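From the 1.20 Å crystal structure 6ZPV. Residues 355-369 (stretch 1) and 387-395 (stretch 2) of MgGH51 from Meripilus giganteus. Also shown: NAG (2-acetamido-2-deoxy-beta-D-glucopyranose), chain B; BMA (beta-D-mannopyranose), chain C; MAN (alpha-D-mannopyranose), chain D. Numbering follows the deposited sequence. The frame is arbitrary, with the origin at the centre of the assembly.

Stretch 1 355-369: AAGSYPYRWHDFVTA
Stretch 2 387-395: NPVLSPVPQ

Stretch 1 enters through a turn and becomes a helix at Tyr-359; stretch 2, extended and irregular, runs along it in the same direction, pairing Ala-356 with Pro-388, Pro-360 with Leu-390 and His-364 with Ser-391 (CA-CA 6.8, 5.5 and 5.6 Å). Cis peptide bonds precede Pro-388 and Pro-392.

Trp-363 organises the contact. Its CA-to-CB bond points toward stretch 2, and chi1 168° (t) with chi2 -93° lays the indole along stretch 2, where Trp-363 NE1 donates to Pro-392 O at 2.9 Å (153°). This bond satisfies the indole N-H of a buried residue. Leu-390, chi1 m and chi2 t, places CD1 over the indole face, 4.0 Å from the five-membered-ring centroid; the same CD1 lies 3.8 Å from Tyr-359 CE2 (Tyr-359 chi1 t), while Leu-390 CD2 reaches Pro-360 CA at 3.8 Å.

Prolines contribute further apolar contacts: Pro-360 CG meets Pro-388 CG at 3.8 Å, Val-367 (t) sets CG1 3.7 Å from Pro-392 CG, and Trp-363 CZ2 lies 3.8 Å from Pro-394 CB.

Water 1 donates to Pro-360 O and accepts from Ser-391 N, both at 2.8 Å. His-364 (t) turns ND1 to Asp-365 OD1, 2.9 Å; His-364 CA approaches Ser-391 O at 3.2 Å, a CA-H...O contact. The stretches bury 505 Å², both sides summed; Trp-363, Leu-390, Tyr-359, Val-367 and Pro-394 are buried.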

# COMPACT_ATOMS: atom_id res chain seq x y z
N ALA A 355 1.61 14.33 -19.55
CA ALA A 355 2.60 14.19 -20.65
C ALA A 355 1.90 13.68 -21.90
O ALA A 355 2.33 12.73 -22.53
CB ALA A 355 3.72 13.27 -20.17
N ALA A 356 0.77 14.33 -22.21
CA ALA A 356 -0.08 13.85 -23.30
C ALA A 356 0.46 14.12 -24.69
O ALA A 356 -0.04 13.55 -25.66
CB ALA A 356 -1.47 14.36 -23.10
N GLY A 357 1.45 15.03 -24.80
CA GLY A 357 2.10 15.24 -26.10
C GLY A 357 2.88 14.06 -26.57
O GLY A 357 2.89 13.80 -27.79
N SER A 358 3.48 13.29 -25.68
CA SER A 358 4.25 12.08 -26.04
C SER A 358 3.49 10.79 -25.80
O SER A 358 3.90 9.76 -26.34
CB SER A 358 5.55 12.08 -25.29
OG SER A 358 5.28 11.93 -23.90
N TYR A 359 2.47 10.80 -24.96
CA TYR A 359 1.82 9.51 -24.65
C TYR A 359 1.32 8.81 -25.90
O TYR A 359 1.39 7.57 -25.94
CB TYR A 359 0.70 9.64 -23.62
CG TYR A 359 0.26 8.32 -23.01
CD1 TYR A 359 1.11 7.57 -22.21
CD2 TYR A 359 -1.04 7.85 -23.13
CE1 TYR A 359 0.72 6.44 -21.53
CE2 TYR A 359 -1.47 6.72 -22.43
CZ TYR A 359 -0.61 6.05 -21.59
OH TYR A 359 -1.10 5.00 -20.83
N PRO A 360 0.80 9.48 -26.96
CA PRO A 360 0.34 8.68 -28.10
C PRO A 360 1.40 7.72 -28.66
O PRO A 360 1.11 6.55 -28.89
CB PRO A 360 -0.17 9.71 -29.06
CG PRO A 360 -0.66 10.85 -28.18
CD PRO A 360 0.38 10.89 -27.07
N TYR A 361 2.64 8.17 -28.85
CA TYR A 361 3.66 7.26 -29.37
C TYR A 361 4.15 6.30 -28.29
O TYR A 361 4.54 5.18 -28.59
CB TYR A 361 4.81 7.98 -30.12
CG TYR A 361 5.81 8.77 -29.29
CD1 TYR A 361 6.73 8.13 -28.47
CD2 TYR A 361 5.88 10.14 -29.35
CE1 TYR A 361 7.67 8.86 -27.74
CE2 TYR A 361 6.80 10.88 -28.63
CZ TYR A 361 7.73 10.23 -27.85
OH TYR A 361 8.63 11.00 -27.13
N ARG A 362 4.21 6.76 -27.04
CA ARG A 362 4.64 5.87 -25.96
C ARG A 362 3.62 4.71 -25.76
O ARG A 362 4.02 3.53 -25.75
CB ARG A 362 4.90 6.63 -24.66
CG ARG A 362 6.03 7.64 -24.81
CD ARG A 362 6.38 8.39 -23.52
NE ARG A 362 5.31 9.25 -23.01
CZ ARG A 362 4.56 9.09 -21.92
NH1 ARG A 362 4.63 7.99 -21.18
NH2 ARG A 362 3.76 10.05 -21.54
N TRP A 363 2.36 5.07 -25.61
CA TRP A 363 1.28 4.06 -25.59
C TRP A 363 1.35 3.19 -26.83
O TRP A 363 1.29 1.95 -26.73
CB TRP A 363 -0.08 4.78 -25.53
CG TRP A 363 -1.26 3.87 -25.78
CD1 TRP A 363 -1.87 3.63 -26.96
CD2 TRP A 363 -1.93 3.05 -24.81
NE1 TRP A 363 -2.85 2.70 -26.82
CE2 TRP A 363 -2.91 2.33 -25.50
CE3 TRP A 363 -1.78 2.81 -23.43
CZ2 TRP A 363 -3.76 1.42 -24.88
CZ3 TRP A 363 -2.61 1.91 -22.82
CH2 TRP A 363 -3.59 1.22 -23.54
N HIS A 364 1.40 3.77 -28.02
CA HIS A 364 1.39 2.93 -29.22
C HIS A 364 2.54 1.92 -29.19
O HIS A 364 2.31 0.72 -29.44
CB HIS A 364 1.49 3.79 -30.47
CG HIS A 364 1.57 2.96 -31.72
ND1 HIS A 364 2.76 2.41 -32.18
CD2 HIS A 364 0.61 2.48 -32.51
CE1 HIS A 364 2.51 1.68 -33.27
NE2 HIS A 364 1.25 1.71 -33.47
N ASP A 365 3.73 2.40 -28.91
CA ASP A 365 4.88 1.49 -29.06
C ASP A 365 4.92 0.45 -27.90
O ASP A 365 5.19 -0.71 -28.16
CB ASP A 365 6.19 2.28 -29.15
CG ASP A 365 6.30 3.14 -30.41
OD1 ASP A 365 5.39 3.08 -31.28
OD2 ASP A 365 7.34 3.79 -30.56
N PHE A 366 4.62 0.89 -26.68
CA PHE A 366 4.55 -0.07 -25.58
C PHE A 366 3.46 -1.06 -25.81
O PHE A 366 3.73 -2.27 -25.67
CB PHE A 366 4.37 0.63 -24.21
CG PHE A 366 5.64 1.05 -23.51
CD1 PHE A 366 6.27 2.24 -23.85
CD2 PHE A 366 6.19 0.24 -22.56
CE1 PHE A 366 7.45 2.61 -23.22
CE2 PHE A 366 7.39 0.60 -21.93
CZ PHE A 366 7.99 1.78 -22.25
N VAL A 367 2.23 -0.65 -26.08
CA VAL A 367 1.13 -1.62 -26.12
C VAL A 367 1.24 -2.49 -27.38
O VAL A 367 0.95 -3.69 -27.31
CB VAL A 367 -0.25 -0.93 -25.99
CG1 VAL A 367 -1.37 -1.93 -26.15
CG2 VAL A 367 -0.32 -0.23 -24.66
N THR A 368 1.70 -1.95 -28.51
CA THR A 368 1.85 -2.82 -29.69
C THR A 368 2.78 -4.00 -29.32
O THR A 368 2.49 -5.17 -29.61
CB THR A 368 2.35 -2.04 -30.91
OG1 THR A 368 1.38 -1.03 -31.24
CG2 THR A 368 2.55 -2.92 -32.11
N ALA A 369 3.93 -3.66 -28.71
CA ALA A 369 4.91 -4.71 -28.33
C ALA A 369 4.36 -5.64 -27.24
O ALA A 369 4.50 -6.87 -27.34
CB ALA A 369 6.20 -4.08 -27.92
N ASN A 387 -8.82 11.81 -25.17
CA ASN A 387 -8.15 13.07 -25.58
C ASN A 387 -6.79 13.10 -24.91
O ASN A 387 -6.69 13.41 -23.72
CB ASN A 387 -8.96 14.30 -25.22
CG ASN A 387 -10.21 14.46 -26.02
OD1 ASN A 387 -10.11 14.83 -27.20
ND2 ASN A 387 -11.37 14.15 -25.44
N PRO A 388 -5.69 12.70 -25.60
CA PRO A 388 -5.63 12.51 -27.04
C PRO A 388 -6.14 11.16 -27.45
O PRO A 388 -6.25 10.22 -26.67
CB PRO A 388 -4.11 12.57 -27.28
CG PRO A 388 -3.49 12.04 -26.00
CD PRO A 388 -4.40 12.58 -24.91
N VAL A 389 -6.37 11.03 -28.74
CA VAL A 389 -6.84 9.78 -29.33
C VAL A 389 -5.68 8.80 -29.49
O VAL A 389 -4.67 9.13 -30.07
CB VAL A 389 -7.46 10.06 -30.68
CG1 VAL A 389 -7.94 8.74 -31.27
CG2 VAL A 389 -8.55 11.13 -30.57
N LEU A 390 -5.79 7.63 -28.87
CA LEU A 390 -4.74 6.62 -28.83
C LEU A 390 -4.93 5.49 -29.82
O LEU A 390 -6.06 5.12 -30.11
CB LEU A 390 -4.58 6.06 -27.43
CG LEU A 390 -4.34 7.09 -26.33
CD1 LEU A 390 -4.32 6.38 -24.96
CD2 LEU A 390 -3.05 7.85 -26.54
N SER A 391 -3.81 4.93 -30.28
CA SER A 391 -3.77 3.75 -31.14
C SER A 391 -2.72 2.82 -30.54
O SER A 391 -1.58 3.23 -30.33
CB SER A 391 -3.35 4.17 -32.54
OG SER A 391 -3.23 3.02 -33.33
N PRO A 392 -3.02 1.53 -30.28
CA PRO A 392 -4.34 0.91 -30.46
C PRO A 392 -5.40 1.52 -29.52
O PRO A 392 -5.11 2.17 -28.52
CB PRO A 392 -4.05 -0.58 -30.11
CG PRO A 392 -2.94 -0.53 -29.16
CD PRO A 392 -2.09 0.59 -29.65
N VAL A 393 -6.65 1.30 -29.88
CA VAL A 393 -7.81 1.77 -29.07
C VAL A 393 -7.70 1.14 -27.70
O VAL A 393 -7.59 -0.08 -27.54
CB VAL A 393 -9.14 1.43 -29.74
CG1 VAL A 393 -10.32 1.81 -28.81
CG2 VAL A 393 -9.30 2.11 -31.07
N PRO A 394 -7.63 1.95 -26.61
CA PRO A 394 -7.55 1.40 -25.28
C PRO A 394 -8.82 0.63 -24.92
O PRO A 394 -9.91 1.20 -25.06
CB PRO A 394 -7.36 2.59 -24.35
CG PRO A 394 -6.97 3.69 -25.22
CD PRO A 394 -7.56 3.42 -26.57
N GLN A 395 -8.63 -0.55 -24.32
CA GLN A 395 -9.79 -1.26 -23.77
C GLN A 395 -10.23 -0.69 -22.43
O GLN A 395 -11.40 -0.93 -22.06
CB GLN A 395 -9.47 -2.73 -23.64
CG GLN A 395 -9.19 -3.39 -24.97
CD GLN A 395 -9.20 -4.86 -24.76
OE1 GLN A 395 -8.18 -5.46 -24.35
NE2 GLN A 395 -10.37 -5.43 -25.00
C1 NAG B . -15.00 10.45 -27.83
C2 NAG B . -14.73 11.74 -27.08
C3 NAG B . -14.37 12.83 -28.02
C4 NAG B . -13.16 12.32 -28.81
C5 NAG B . -13.38 10.92 -29.41
C6 NAG B . -12.13 10.32 -30.10
C7 NAG B . -15.90 12.14 -24.96
C8 NAG B . -17.23 12.57 -24.34
N2 NAG B . -15.91 12.10 -26.27
O3 NAG B . -13.95 13.97 -27.25
O4 NAG B . -12.91 13.15 -29.97
O5 NAG B . -13.78 10.00 -28.42
O6 NAG B . -12.24 8.96 -30.61
O7 NAG B . -14.97 11.81 -24.25
C1 BMA C . -11.99 14.20 -29.86
C2 BMA C . -11.43 14.44 -31.28
C3 BMA C . -10.53 15.66 -31.28
C4 BMA C . -11.25 16.89 -30.72
C5 BMA C . -11.88 16.56 -29.38
C6 BMA C . -12.79 17.72 -28.91
O2 BMA C . -12.48 14.61 -32.26
O3 BMA C . -10.10 15.96 -32.62
O4 BMA C . -10.40 18.02 -30.61
O5 BMA C . -12.72 15.41 -29.49
O6 BMA C . -13.06 17.49 -27.51
C1 MAN D . -8.76 15.57 -32.87
C2 MAN D . -8.30 16.27 -34.14
C3 MAN D . -9.03 15.76 -35.42
C4 MAN D . -8.92 14.26 -35.48
C5 MAN D . -9.44 13.61 -34.19
C6 MAN D . -9.34 12.05 -34.25
O2 MAN D . -6.86 16.08 -34.30
O3 MAN D . -8.38 16.29 -36.55
O4 MAN D . -9.64 13.79 -36.62
O5 MAN D . -8.72 14.16 -33.08
O6 MAN D . -7.93 11.69 -34.21
O HOH W 1 -1.51 6.54 -29.91